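Local coordinates for 39 kDa initiator binding protein (Trichomonas vaginalis, PDB 1Q87) that binds the initiator (Inr) element of core promoters in a primitive eukaryote, the fragment here being its C-terminal domain, at residues A[145-149]-A[159-163]; A[166-170]-A[196-202]; A[99-105]-A[150-156]; A[117-121]-A[193-197]. All coordinates share one frame; numbering follows the deposited sequence.

Contact 1 (A[145-149]-A[159-163]); sequences SISGW and ILKTP
Trp149 and Ile159 exchange two backbone hydrogen bonds, Trp149 N to Ile159 O at 3.0 Å and Ile159 N to Trp149 O at 2.6 Å, and so form a hydrogen-bonded pair of the antiparallel beta hairpin made by strands 147-151 and 157-162. Two residues further along, Lys161 N donates to Ser147 O over 2.7 Å and almost straight, at 174°; the return bond from Ser147 N to Lys161 O is weak. The non-hydrogen-bonded pair between them, Gly148 with Leu160, is drawn close, with CA atoms 4.4 Å apart. Leu160 CD2 packs 3.8 Å from Gly148 CA, where the residue without a side chain lets the strands come close, and the Gly148 backbone is also hydrogen-bonded to Trp128 and Thr130.

On the sheet face that carries Trp149, Ile159 and Lys161, the indole folds back across the hairpin. Its CG sits between the backbone N and the carbonyl carbon (chi1 65°), which turns the ring toward the neighbouring strand and lays one face against Ile159. Lys161 CB stands at the ring edge, near its plane, before the rest of that chain leads away. Against the six-membered ring of Trp149, Ile159 CG2 makes a CH-pi contact, 4.1 Å from the centroid, and Ile159 CD1 reaches the pyrrole side, 3.7 Å from Trp149 NE1.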
loop_
_atom_site.group_PDB
_atom_site.type_symbol
_atom_site.label_atom_id
_atom_site.label_comp_id
_atom_site.label_asym_id
_atom_site.label_seq_id
_atom_site.Cartn_x
_atom_site.Cartn_y
_atom_site.Cartn_z
ATOM N N SER A 145 1.241 -22.583 -0.389
ATOM C CA SER A 145 2.115 -21.413 -0.292
ATOM C C SER A 145 1.360 -20.111 0.017
ATOM O O SER A 145 0.133 -20.049 -0.078
ATOM C CB SER A 145 2.916 -21.257 -1.596
ATOM O OG SER A 145 4.016 -20.376 -1.431
ATOM N N ILE A 146 2.117 -19.076 0.377
ATOM C CA ILE A 146 1.568 -17.771 0.728
ATOM C C ILE A 146 1.359 -16.856 -0.482
ATOM O O ILE A 146 2.045 -16.964 -1.502
ATOM C CB ILE A 146 2.501 -17.047 1.695
ATOM C CG1 ILE A 146 3.118 -18.038 2.674
ATOM C CG2 ILE A 146 1.733 -16.024 2.477
ATOM C CD1 ILE A 146 4.470 -17.566 3.244
ATOM N N SER A 147 0.415 -15.928 -0.348
ATOM C CA SER A 147 0.088 -14.972 -1.408
ATOM C C SER A 147 -0.664 -13.753 -0.855
ATOM O O SER A 147 -1.567 -13.892 -0.023
ATOM C CB SER A 147 -0.768 -15.657 -2.465
ATOM O OG SER A 147 -1.273 -14.724 -3.390
ATOM N N GLY A 148 -0.291 -12.560 -1.320
ATOM C CA GLY A 148 -0.962 -11.355 -0.860
ATOM C C GLY A 148 -1.117 -10.320 -1.957
ATOM O O GLY A 148 -0.262 -10.235 -2.844
ATOM N N TRP A 149 -2.204 -9.544 -1.906
ATOM C CA TRP A 149 -2.451 -8.498 -2.894
ATOM C C TRP A 149 -3.397 -7.497 -2.279
ATOM O O TRP A 149 -3.977 -7.759 -1.233
ATOM C CB TRP A 149 -3.057 -9.075 -4.177
ATOM C CG TRP A 149 -4.430 -9.675 -3.988
ATOM C CD1 TRP A 149 -5.645 -9.086 -4.252
ATOM C CD2 TRP A 149 -4.721 -10.940 -3.388
ATOM N NE1 TRP A 149 -6.670 -9.911 -3.845
ATOM C CE2 TRP A 149 -6.129 -11.052 -3.314
ATOM C CE3 TRP A 149 -3.921 -11.994 -2.907
ATOM C CZ2 TRP A 149 -6.762 -12.188 -2.767
ATOM C CZ3 TRP A 149 -4.547 -13.124 -2.366
ATOM C CH2 TRP A 149 -5.956 -13.210 -2.302
ATOM N N ILE A 159 -4.954 -8.174 1.194
ATOM C CA ILE A 159 -5.545 -9.470 1.499
ATOM C C ILE A 159 -4.392 -10.467 1.514
ATOM O O ILE A 159 -3.555 -10.405 0.628
ATOM C CB ILE A 159 -6.562 -9.884 0.418
ATOM C CG1 ILE A 159 -7.706 -8.879 0.351
ATOM C CG2 ILE A 159 -7.109 -11.276 0.719
ATOM C CD1 ILE A 159 -8.659 -9.174 -0.810
ATOM N N LEU A 160 -4.356 -11.355 2.520
ATOM C CA LEU A 160 -3.305 -12.388 2.697
ATOM C C LEU A 160 -3.844 -13.807 2.779
ATOM O O LEU A 160 -4.622 -14.135 3.694
ATOM C CB LEU A 160 -2.526 -12.145 3.978
ATOM C CG LEU A 160 -1.356 -11.198 3.806
ATOM C CD1 LEU A 160 -0.718 -10.888 5.162
ATOM C CD2 LEU A 160 -0.369 -11.865 2.846
ATOM N N LYS A 161 -3.392 -14.646 1.852
ATOM C CA LYS A 161 -3.821 -16.044 1.776
ATOM C C LYS A 161 -2.806 -16.998 2.385
ATOM O O LYS A 161 -1.882 -17.429 1.709
ATOM C CB LYS A 161 -4.086 -16.437 0.320
ATOM C CG LYS A 161 -4.773 -17.779 0.158
ATOM C CD LYS A 161 -5.979 -17.651 -0.755
ATOM C CE LYS A 161 -6.779 -18.940 -0.825
ATOM N NZ LYS A 161 -8.161 -18.705 -1.341
ATOM N N THR A 162 -2.997 -17.329 3.662
ATOM C CA THR A 162 -2.098 -18.219 4.394
ATOM C C THR A 162 -2.747 -19.572 4.699
ATOM O O THR A 162 -3.933 -19.786 4.408
ATOM C CB THR A 162 -1.673 -17.590 5.742
ATOM O OG1 THR A 162 -2.720 -17.752 6.712
ATOM C CG2 THR A 162 -1.394 -16.110 5.566
ATOM N N PRO A 163 -1.966 -20.511 5.279
ATOM C CA PRO A 163 -2.475 -21.846 5.629
ATOM C C PRO A 163 -3.785 -21.754 6.412
ATOM O O PRO A 163 -4.811 -22.328 6.020
ATOM C CB PRO A 163 -1.341 -22.418 6.466
ATOM C CG PRO A 163 -0.135 -21.894 5.746
ATOM C CD PRO A 163 -0.507 -20.445 5.505
#

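Contact 2 (A[166-170]-A[196-202]); sequences IRKIW and YFEMKPI
Arg167 reaches from strand 165-171 to two successive backbone carbonyls of the loop that follows helix 193-199. Both bonds are weak and bent: Arg167 NH1 to Lys200 O at 2.9 Å, and Arg167 NH2 to Pro201 O at 3.2 Å. The chain runs out with CG anti to the backbone N (chi1 -167°) and turns at chi3, which brings the two terminal nitrogens to these carbonyls.

The apolar part lies with Ile169, two residues along the same strand. Ile169 CG1 rests over one face of the Tyr196 ring, 3.9 Å from the centroid and 15° off the normal, a CH-pi contact, while Ile169 CD1 approaches the rim, 3.6 Å from Tyr196 CE2. Near the guanidinium, Ile202 CD1 packs 3.8 Å from Arg167 NH2.

Tyr196 also meets Tyr190 edge-to-face, and Arg167 touches Thr162 of strand 157-162; the contact thus sets Tyr196 of helix 193-199 and the loop 200-202 against strand 165-171, the middle strand of the five-stranded sheet.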
loop_
_atom_site.group_PDB
_atom_site.type_symbol
_atom_site.label_atom_id
_atom_site.label_comp_id
_atom_site.label_asym_id
_atom_site.label_seq_id
_atom_site.Cartn_x
_atom_site.Cartn_y
_atom_site.Cartn_z
ATOM N N ILE A 166 -7.551 -16.782 4.994
ATOM C CA ILE A 166 -7.474 -15.383 4.618
ATOM C C ILE A 166 -7.426 -14.380 5.773
ATOM O O ILE A 166 -8.166 -14.493 6.761
ATOM C CB ILE A 166 -8.659 -15.038 3.715
ATOM C CG1 ILE A 166 -8.498 -15.773 2.398
ATOM C CG2 ILE A 166 -8.750 -13.533 3.480
ATOM C CD1 ILE A 166 -7.167 -15.535 1.742
ATOM N N ARG A 167 -6.547 -13.390 5.631
ATOM C CA ARG A 167 -6.412 -12.343 6.634
ATOM C C ARG A 167 -6.443 -10.967 5.963
ATOM O O ARG A 167 -6.006 -10.830 4.826
ATOM C CB ARG A 167 -5.098 -12.519 7.380
ATOM C CG ARG A 167 -4.984 -11.701 8.637
ATOM C CD ARG A 167 -3.552 -11.689 9.131
ATOM N NE ARG A 167 -2.880 -12.961 8.875
ATOM C CZ ARG A 167 -1.560 -13.125 8.938
ATOM N NH1 ARG A 167 -0.773 -12.093 9.243
ATOM N NH2 ARG A 167 -1.019 -14.317 8.696
ATOM N N LYS A 168 -6.953 -9.958 6.668
ATOM C CA LYS A 168 -7.000 -8.624 6.112
ATOM C C LYS A 168 -6.368 -7.550 6.997
ATOM O O LYS A 168 -6.543 -7.567 8.207
ATOM C CB LYS A 168 -8.436 -8.243 5.796
ATOM C CG LYS A 168 -8.973 -8.946 4.538
ATOM C CD LYS A 168 -10.381 -8.486 4.207
ATOM C CE LYS A 168 -11.017 -9.355 3.125
ATOM N NZ LYS A 168 -12.451 -9.003 2.936
ATOM N N ILE A 169 -5.622 -6.618 6.401
ATOM C CA ILE A 169 -4.996 -5.544 7.183
ATOM C C ILE A 169 -5.001 -4.249 6.360
ATOM O O ILE A 169 -4.626 -4.245 5.186
ATOM C CB ILE A 169 -3.580 -5.966 7.612
ATOM C CG1 ILE A 169 -2.949 -4.864 8.432
ATOM C CG2 ILE A 169 -2.794 -6.449 6.431
ATOM C CD1 ILE A 169 -3.732 -4.555 9.716
ATOM N N TRP A 170 -5.435 -3.158 6.980
ATOM C CA TRP A 170 -5.588 -1.886 6.265
ATOM C C TRP A 170 -4.567 -0.778 6.437
ATOM O O TRP A 170 -4.244 -0.366 7.579
ATOM C CB TRP A 170 -6.964 -1.274 6.579
ATOM C CG TRP A 170 -8.146 -2.088 6.056
ATOM C CD1 TRP A 170 -8.898 -1.811 4.963
ATOM C CD2 TRP A 170 -8.685 -3.304 6.619
ATOM N NE1 TRP A 170 -9.868 -2.769 4.803
ATOM C CE2 TRP A 170 -9.762 -3.696 5.805
ATOM C CE3 TRP A 170 -8.362 -4.092 7.733
ATOM C CZ2 TRP A 170 -10.532 -4.837 6.071
ATOM C CZ3 TRP A 170 -9.120 -5.217 7.996
ATOM C CH2 TRP A 170 -10.192 -5.583 7.168
ATOM N N TYR A 196 3.649 -5.241 12.478
ATOM C CA TYR A 196 2.459 -6.027 12.251
ATOM C C TYR A 196 2.773 -7.449 11.855
ATOM O O TYR A 196 2.107 -8.375 12.320
ATOM C CB TYR A 196 1.571 -5.380 11.190
ATOM C CG TYR A 196 0.454 -6.292 10.762
ATOM C CD1 TYR A 196 0.626 -7.160 9.685
ATOM C CD2 TYR A 196 -0.750 -6.345 11.472
ATOM C CE1 TYR A 196 -0.367 -8.062 9.319
ATOM C CE2 TYR A 196 -1.762 -7.257 11.115
ATOM C CZ TYR A 196 -1.554 -8.112 10.035
ATOM O OH TYR A 196 -2.500 -9.042 9.670
ATOM N N PHE A 197 3.765 -7.641 10.995
ATOM C CA PHE A 197 4.115 -9.000 10.596
ATOM C C PHE A 197 4.950 -9.691 11.664
ATOM O O PHE A 197 5.284 -10.877 11.547
ATOM C CB PHE A 197 4.863 -9.001 9.274
ATOM C CG PHE A 197 3.964 -9.017 8.083
ATOM C CD1 PHE A 197 3.396 -10.206 7.652
ATOM C CD2 PHE A 197 3.668 -7.848 7.411
ATOM C CE1 PHE A 197 2.550 -10.236 6.572
ATOM C CE2 PHE A 197 2.823 -7.860 6.329
ATOM C CZ PHE A 197 2.259 -9.062 5.904
ATOM N N GLU A 198 5.292 -8.929 12.700
ATOM C CA GLU A 198 6.058 -9.450 13.818
ATOM C C GLU A 198 5.003 -10.068 14.727
ATOM O O GLU A 198 5.077 -11.242 15.101
ATOM C CB GLU A 198 6.766 -8.308 14.540
ATOM C CG GLU A 198 7.739 -8.744 15.627
ATOM C CD GLU A 198 8.079 -7.605 16.590
ATOM O OE1 GLU A 198 7.191 -7.210 17.380
ATOM O OE2 GLU A 198 9.224 -7.099 16.550
ATOM N N MET A 199 4.001 -9.256 15.041
ATOM C CA MET A 199 2.890 -9.648 15.889
ATOM C C MET A 199 2.011 -10.741 15.304
ATOM O O MET A 199 1.334 -11.429 16.047
ATOM C CB MET A 199 1.991 -8.448 16.148
ATOM C CG MET A 199 2.679 -7.270 16.736
ATOM S SD MET A 199 2.280 -7.182 18.457
ATOM C CE MET A 199 0.737 -6.274 18.384
ATOM N N LYS A 200 1.995 -10.883 13.984
ATOM C CA LYS A 200 1.132 -11.861 13.337
ATOM C C LYS A 200 1.844 -12.371 12.116
ATOM O O LYS A 200 1.516 -11.986 11.003
ATOM C CB LYS A 200 -0.172 -11.192 12.887
ATOM C CG LYS A 200 -0.728 -10.145 13.845
ATOM C CD LYS A 200 -1.910 -10.655 14.653
ATOM C CE LYS A 200 -2.366 -9.606 15.665
ATOM N NZ LYS A 200 -3.683 -9.912 16.308
ATOM N N PRO A 201 2.830 -13.249 12.297
ATOM C CA PRO A 201 3.542 -13.749 11.121
ATOM C C PRO A 201 2.667 -14.623 10.253
ATOM O O PRO A 201 1.518 -14.866 10.566
ATOM C CB PRO A 201 4.712 -14.527 11.724
ATOM C CG PRO A 201 4.883 -13.897 13.086
ATOM C CD PRO A 201 3.461 -13.723 13.535
ATOM N N ILE A 202 3.252 -15.113 9.176
ATOM C CA ILE A 202 2.575 -15.967 8.237
ATOM C C ILE A 202 2.661 -17.425 8.694
ATOM O O ILE A 202 3.582 -18.165 8.310
ATOM C CB ILE A 202 3.233 -15.835 6.873
ATOM C CG1 ILE A 202 3.234 -14.368 6.448
ATOM C CG2 ILE A 202 2.517 -16.723 5.859
ATOM C CD1 ILE A 202 1.870 -13.792 6.280
#

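Contact 3 (A[99-105]-A[150-156]); sequences YKFLAMF and FDQNEPN
Helix 95-105 runs past the turn after strand 147-151, and the backbones come close at two places, with CA atoms 5.2 Å apart for Lys100 and Pro155 and 4.4 Å for Met104 and Asn156. Residues 151-154 form a type I beta turn; within it Asp151 OD1 accepts from Asn153 N through its anti lone pair, an Asx turn. At Pro155 and Asn156 the chain turns a corner against the helix, and Asn156 CA makes a CA-H...O contact with Ala103 O, which also accepts from Asn171 ND2.

Pro155 wedges against the helix: Pro155 CB lies 3.6 Å from Ala103 CB, and CG meets the edge of the Tyr99 ring, whose hydroxyl is bonded to Ile24 N. Met104 holds the other end, its CG over a face of Phe150, 3.9 Å from the centroid. Met104 SD, obliquely placed 4.1 Å from the Phe150 centroid, adds a Met-aromatic contact. Phe150 in turn points its edge at the face of Phe105, with centroids 5.7 Å apart and planes at 69°.

An Asx turn and a type I beta turn in the hairpin connection, a Met-aromatic contact and an edge-to-face phenylalanine pair thus make up this buried contact between helix 95-105 and the hairpin of the five-stranded sheet.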
loop_
_atom_site.group_PDB
_atom_site.type_symbol
_atom_site.label_atom_id
_atom_site.label_comp_id
_atom_site.label_asym_id
_atom_site.label_seq_id
_atom_site.Cartn_x
_atom_site.Cartn_y
_atom_site.Cartn_z
ATOM N N TYR A 99 -5.750 7.063 -6.962
ATOM C CA TYR A 99 -6.516 6.722 -5.749
ATOM C C TYR A 99 -6.042 5.357 -5.187
ATOM O O TYR A 99 -5.760 5.203 -4.005
ATOM C CB TYR A 99 -8.002 6.627 -6.073
ATOM C CG TYR A 99 -8.892 6.415 -4.869
ATOM C CD1 TYR A 99 -9.557 7.494 -4.292
ATOM C CD2 TYR A 99 -9.094 5.137 -4.313
ATOM C CE1 TYR A 99 -10.415 7.326 -3.202
ATOM C CE2 TYR A 99 -9.974 4.954 -3.177
ATOM C CZ TYR A 99 -10.626 6.070 -2.650
ATOM O OH TYR A 99 -11.517 5.988 -1.605
ATOM N N LYS A 100 -5.943 4.384 -6.066
ATOM C CA LYS A 100 -5.489 3.061 -5.696
ATOM C C LYS A 100 -4.075 3.115 -5.094
ATOM O O LYS A 100 -3.816 2.544 -4.021
ATOM C CB LYS A 100 -5.487 2.173 -6.947
ATOM C CG LYS A 100 -5.069 0.750 -6.712
ATOM C CD LYS A 100 -5.902 -0.223 -7.569
ATOM C CE LYS A 100 -5.316 -0.430 -8.964
ATOM N NZ LYS A 100 -5.826 -1.678 -9.629
ATOM N N PHE A 101 -3.185 3.836 -5.785
ATOM C CA PHE A 101 -1.776 3.926 -5.397
ATOM C C PHE A 101 -1.572 4.615 -4.065
ATOM O O PHE A 101 -0.807 4.151 -3.227
ATOM C CB PHE A 101 -0.982 4.631 -6.490
ATOM C CG PHE A 101 0.481 4.659 -6.248
ATOM C CD1 PHE A 101 1.221 3.491 -6.296
ATOM C CD2 PHE A 101 1.124 5.850 -5.938
ATOM C CE1 PHE A 101 2.581 3.501 -6.033
ATOM C CE2 PHE A 101 2.489 5.869 -5.675
ATOM C CZ PHE A 101 3.215 4.691 -5.722
ATOM N N LEU A 102 -2.257 5.720 -3.864
ATOM C CA LEU A 102 -2.161 6.455 -2.615
ATOM C C LEU A 102 -2.866 5.671 -1.474
ATOM O O LEU A 102 -2.485 5.750 -0.296
ATOM C CB LEU A 102 -2.778 7.869 -2.800
ATOM C CG LEU A 102 -1.913 8.906 -3.581
ATOM C CD1 LEU A 102 -2.743 10.078 -4.041
ATOM C CD2 LEU A 102 -0.762 9.417 -2.690
ATOM N N ALA A 103 -3.874 4.892 -1.839
ATOM C CA ALA A 103 -4.631 4.085 -0.874
ATOM C C ALA A 103 -3.733 2.993 -0.316
ATOM O O ALA A 103 -3.779 2.722 0.866
ATOM C CB ALA A 103 -5.858 3.448 -1.539
ATOM N N MET A 104 -2.925 2.379 -1.170
ATOM C CA MET A 104 -2.006 1.327 -0.727
ATOM C C MET A 104 -0.850 1.852 0.103
ATOM O O MET A 104 -0.574 1.317 1.170
ATOM C CB MET A 104 -1.389 0.563 -1.904
ATOM C CG MET A 104 -2.404 -0.102 -2.828
ATOM S SD MET A 104 -1.542 -0.999 -4.074
ATOM C CE MET A 104 -1.452 0.306 -5.388
ATOM N N PHE A 105 -0.196 2.912 -0.370
ATOM C CA PHE A 105 0.982 3.434 0.320
ATOM C C PHE A 105 1.052 4.914 0.720
ATOM O O PHE A 105 2.119 5.383 1.074
ATOM C CB PHE A 105 2.197 3.122 -0.498
ATOM C CG PHE A 105 2.361 1.678 -0.819
ATOM C CD1 PHE A 105 2.714 0.747 0.177
ATOM C CD2 PHE A 105 2.247 1.247 -2.131
ATOM C CE1 PHE A 105 2.949 -0.597 -0.154
ATOM C CE2 PHE A 105 2.482 -0.098 -2.485
ATOM C CZ PHE A 105 2.831 -1.019 -1.508
ATOM N N PHE A 150 -3.531 -6.333 -2.908
ATOM C CA PHE A 150 -4.430 -5.314 -2.419
ATOM C C PHE A 150 -5.735 -5.492 -3.186
ATOM O O PHE A 150 -5.731 -5.769 -4.385
ATOM C CB PHE A 150 -3.801 -3.920 -2.635
ATOM C CG PHE A 150 -2.777 -3.554 -1.563
ATOM C CD1 PHE A 150 -3.183 -2.908 -0.399
ATOM C CD2 PHE A 150 -1.421 -3.837 -1.742
ATOM C CE1 PHE A 150 -2.264 -2.526 0.574
ATOM C CE2 PHE A 150 -0.470 -3.464 -0.776
ATOM C CZ PHE A 150 -0.903 -2.797 0.389
ATOM N N ASP A 151 -6.830 -5.391 -2.451
ATOM C CA ASP A 151 -8.176 -5.547 -2.961
ATOM C C ASP A 151 -8.423 -4.433 -3.968
ATOM O O ASP A 151 -8.397 -3.251 -3.619
ATOM C CB ASP A 151 -9.154 -5.440 -1.768
ATOM C CG ASP A 151 -10.642 -5.665 -2.147
ATOM O OD1 ASP A 151 -11.141 -5.169 -3.176
ATOM O OD2 ASP A 151 -11.335 -6.330 -1.361
ATOM N N GLN A 152 -8.671 -4.793 -5.214
ATOM C CA GLN A 152 -8.934 -3.760 -6.198
ATOM C C GLN A 152 -10.101 -2.824 -5.833
ATOM O O GLN A 152 -10.102 -1.667 -6.230
ATOM C CB GLN A 152 -9.178 -4.378 -7.572
ATOM C CG GLN A 152 -8.268 -3.795 -8.638
ATOM C CD GLN A 152 -6.793 -4.038 -8.343
ATOM O OE1 GLN A 152 -6.266 -3.606 -7.315
ATOM N NE2 GLN A 152 -6.123 -4.730 -9.247
ATOM N N ASN A 153 -11.082 -3.297 -5.076
ATOM C CA ASN A 153 -12.219 -2.431 -4.697
ATOM C C ASN A 153 -12.136 -1.692 -3.374
ATOM O O ASN A 153 -12.975 -0.848 -3.097
ATOM C CB ASN A 153 -13.514 -3.230 -4.683
ATOM C CG ASN A 153 -14.134 -3.318 -6.033
ATOM O OD1 ASN A 153 -14.878 -2.421 -6.432
ATOM N ND2 ASN A 153 -13.817 -4.387 -6.771
ATOM N N GLU A 154 -11.140 -2.026 -2.563
ATOM C CA GLU A 154 -10.890 -1.410 -1.260
ATOM C C GLU A 154 -9.341 -1.405 -1.265
ATOM O O GLU A 154 -8.685 -2.125 -0.504
ATOM C CB GLU A 154 -11.481 -2.333 -0.189
ATOM C CG GLU A 154 -11.538 -1.781 1.237
ATOM C CD GLU A 154 -12.555 -2.542 2.090
ATOM O OE1 GLU A 154 -12.443 -2.531 3.329
ATOM O OE2 GLU A 154 -13.477 -3.152 1.514
ATOM N N PRO A 155 -8.751 -0.570 -2.136
ATOM C CA PRO A 155 -7.300 -0.457 -2.314
ATOM C C PRO A 155 -6.318 -0.303 -1.151
ATOM O O PRO A 155 -5.157 -0.594 -1.360
ATOM C CB PRO A 155 -7.142 0.619 -3.395
ATOM C CG PRO A 155 -8.436 1.324 -3.447
ATOM C CD PRO A 155 -9.425 0.671 -2.512
ATOM N N ASN A 156 -6.751 0.121 0.045
ATOM C CA ASN A 156 -5.852 0.222 1.205
ATOM C C ASN A 156 -5.911 -1.091 1.984
ATOM O O ASN A 156 -5.315 -1.217 3.054
ATOM C CB ASN A 156 -6.268 1.367 2.155
ATOM C CG ASN A 156 -7.666 1.180 2.724
ATOM O OD1 ASN A 156 -8.565 0.678 2.041
ATOM N ND2 ASN A 156 -7.873 1.621 3.974
#

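Contact 4 (A[117-121]-A[193-197])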
loop_
_atom_site.group_PDB
_atom_site.type_symbol
_atom_site.label_atom_id
_atom_site.label_comp_id
_atom_site.label_asym_id
_atom_site.label_seq_id
_atom_site.Cartn_x
_atom_site.Cartn_y
_atom_site.Cartn_z
ATOM N N SER A 117 9.231 -0.473 3.297
ATOM C CA SER A 117 8.900 -1.298 4.446
ATOM C C SER A 117 8.198 -2.600 4.062
ATOM O O SER A 117 8.717 -3.694 4.317
ATOM C CB SER A 117 8.040 -0.516 5.425
ATOM O OG SER A 117 7.562 -1.373 6.442
ATOM N N LEU A 118 7.036 -2.483 3.417
ATOM C CA LEU A 118 6.259 -3.651 3.024
ATOM C C LEU A 118 7.028 -4.513 2.066
ATOM O O LEU A 118 7.125 -5.729 2.235
ATOM C CB LEU A 118 4.928 -3.244 2.362
ATOM C CG LEU A 118 3.703 -4.188 2.337
ATOM C CD1 LEU A 118 3.198 -4.358 0.930
ATOM C CD2 LEU A 118 4.034 -5.544 2.890
ATOM N N LEU A 119 7.554 -3.879 1.039
ATOM C CA LEU A 119 8.285 -4.592 0.029
ATOM C C LEU A 119 9.460 -5.417 0.565
ATOM O O LEU A 119 9.786 -6.485 0.030
ATOM C CB LEU A 119 8.783 -3.594 -0.991
ATOM C CG LEU A 119 8.685 -4.036 -2.435
ATOM C CD1 LEU A 119 7.391 -4.798 -2.643
ATOM C CD2 LEU A 119 8.727 -2.773 -3.325
ATOM N N LEU A 120 10.095 -4.934 1.628
ATOM C CA LEU A 120 11.250 -5.631 2.170
ATOM C C LEU A 120 10.835 -6.931 2.858
ATOM O O LEU A 120 11.553 -7.931 2.780
ATOM C CB LEU A 120 12.011 -4.712 3.125
ATOM C CG LEU A 120 13.484 -5.051 3.372
ATOM C CD1 LEU A 120 13.621 -5.882 4.641
ATOM C CD2 LEU A 120 14.066 -5.768 2.135
ATOM N N ILE A 121 9.667 -6.914 3.503
ATOM C CA ILE A 121 9.104 -8.081 4.198
ATOM C C ILE A 121 8.852 -9.239 3.226
ATOM O O ILE A 121 9.312 -10.359 3.448
ATOM C CB ILE A 121 7.751 -7.739 4.855
ATOM C CG1 ILE A 121 7.895 -6.515 5.747
ATOM C CG2 ILE A 121 7.259 -8.887 5.658
ATOM C CD1 ILE A 121 8.960 -6.652 6.785
ATOM N N TRP A 193 4.504 -1.876 9.013
ATOM C CA TRP A 193 4.288 -3.197 8.454
ATOM C C TRP A 193 5.130 -4.234 9.195
ATOM O O TRP A 193 4.632 -5.311 9.511
ATOM C CB TRP A 193 4.647 -3.253 6.966
ATOM C CG TRP A 193 3.651 -2.601 6.059
ATOM C CD1 TRP A 193 3.830 -1.455 5.351
ATOM C CD2 TRP A 193 2.350 -3.100 5.694
ATOM N NE1 TRP A 193 2.744 -1.217 4.562
ATOM C CE2 TRP A 193 1.818 -2.202 4.748
ATOM C CE3 TRP A 193 1.589 -4.216 6.074
ATOM C CZ2 TRP A 193 0.546 -2.381 4.167
ATOM C CZ3 TRP A 193 0.327 -4.397 5.501
ATOM C CH2 TRP A 193 -0.180 -3.481 4.556
ATOM N N ASP A 194 6.401 -3.908 9.450
ATOM C CA ASP A 194 7.354 -4.802 10.134
ATOM C C ASP A 194 6.820 -5.286 11.491
ATOM O O ASP A 194 6.873 -6.478 11.816
ATOM C CB ASP A 194 8.685 -4.074 10.335
ATOM C CG ASP A 194 9.199 -3.409 9.045
ATOM O OD1 ASP A 194 9.899 -4.093 8.247
ATOM O OD2 ASP A 194 8.892 -2.199 8.829
ATOM N N LYS A 195 6.312 -4.342 12.269
ATOM C CA LYS A 195 5.716 -4.599 13.574
ATOM C C LYS A 195 4.521 -5.553 13.433
ATOM O O LYS A 195 4.383 -6.536 14.184
ATOM C CB LYS A 195 5.210 -3.272 14.167
ATOM C CG LYS A 195 5.346 -3.123 15.665
ATOM C CD LYS A 195 4.545 -4.162 16.436
ATOM C CE LYS A 195 4.834 -4.083 17.940
ATOM N NZ LYS A 195 4.509 -2.737 18.515
ATOM N N TYR A 196 3.649 -5.241 12.478
ATOM C CA TYR A 196 2.459 -6.027 12.251
ATOM C C TYR A 196 2.773 -7.449 11.855
ATOM O O TYR A 196 2.107 -8.375 12.320
ATOM C CB TYR A 196 1.571 -5.380 11.190
ATOM C CG TYR A 196 0.454 -6.292 10.762
ATOM C CD1 TYR A 196 0.626 -7.160 9.685
ATOM C CD2 TYR A 196 -0.750 -6.345 11.472
ATOM C CE1 TYR A 196 -0.367 -8.062 9.319
ATOM C CE2 TYR A 196 -1.762 -7.257 11.115
ATOM C CZ TYR A 196 -1.554 -8.112 10.035
ATOM O OH TYR A 196 -2.500 -9.042 9.670
ATOM N N PHE A 197 3.765 -7.641 10.995
ATOM C CA PHE A 197 4.115 -9.000 10.596
ATOM C C PHE A 197 4.950 -9.691 11.664
ATOM O O PHE A 197 5.284 -10.877 11.547
ATOM C CB PHE A 197 4.863 -9.001 9.274
ATOM C CG PHE A 197 3.964 -9.017 8.083
ATOM C CD1 PHE A 197 3.396 -10.206 7.652
ATOM C CD2 PHE A 197 3.668 -7.848 7.411
ATOM C CE1 PHE A 197 2.550 -10.236 6.572
ATOM C CE2 PHE A 197 2.823 -7.860 6.329
ATOM C CZ PHE A 197 2.259 -9.062 5.904
#
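Leu118 sits squarely over Trp193: Leu118 CG stands 3.7 Å from the centroid of the Trp193 five-membered ring, only 12° off the normal, a CH-pi contact. Leu118 CB lies near Trp193 CD1 and NE1. Ser117 OG lies at the indole edge, near its plane, and Ser117 OG donates to Asp194 OD2 over 2.9 Å. It approaches from above the carboxylate, 44° out of plane. That oxygen has a further, weak partner in Ser192 OG.

One turn on, Ile121 covers Phe197. With CG2 anti to the backbone N, this methyl of Ile121 comes over one face of the ring, 4.1 Å from Phe197 CG, while Tyr196 CD1 lies over the opposite face. Leu118 CD2 approaches the same ring more loosely, 4.3 Å from Phe197 CE2.

The next shell holds Tyr181, Leu158, Ile169, Trp128 and Leu160. Trp193 N is hydrogen-bonded to Tyr181 OH, and the indole touches Leu158 and Ile169 of the sheet; Phe197 meets Trp128 and Leu160. The two helical segments pass 9.5 Å apart at 42°, Ser117, Leu118 and Ile121 facing Trp193, Asp194 and Phe197: a helix-helix interface with i, i+1, i+4 spacing on both helices, the second of which also packs on the sheet.

From the N terminus, the first of the contact segments is on helix 95-105, and contact 3 closes a long loop when the chain returns to it at 150-156. Helix 111-123 opens contact 4, which closes only at 193-197, so contacts 3 and 4 cross. Contact 1, a short hairpin closure, lies wholly within the span of contact 4 and crosses contact 3, sharing strand 147-151 with it. Contact 2 opens after contact 1 has closed, linked to it by a probable backbone hydrogen bond, Leu160 O to Arg167 N, between neighbouring strands; it shares Tyr196 and Phe197 with contact 4. Contact 1 builds the hairpin, contacts 2 and 3 set helices 193-199 and 95-105 on the sheet strands and their connection, and contact 4 joins helices 111-123 and 193-199.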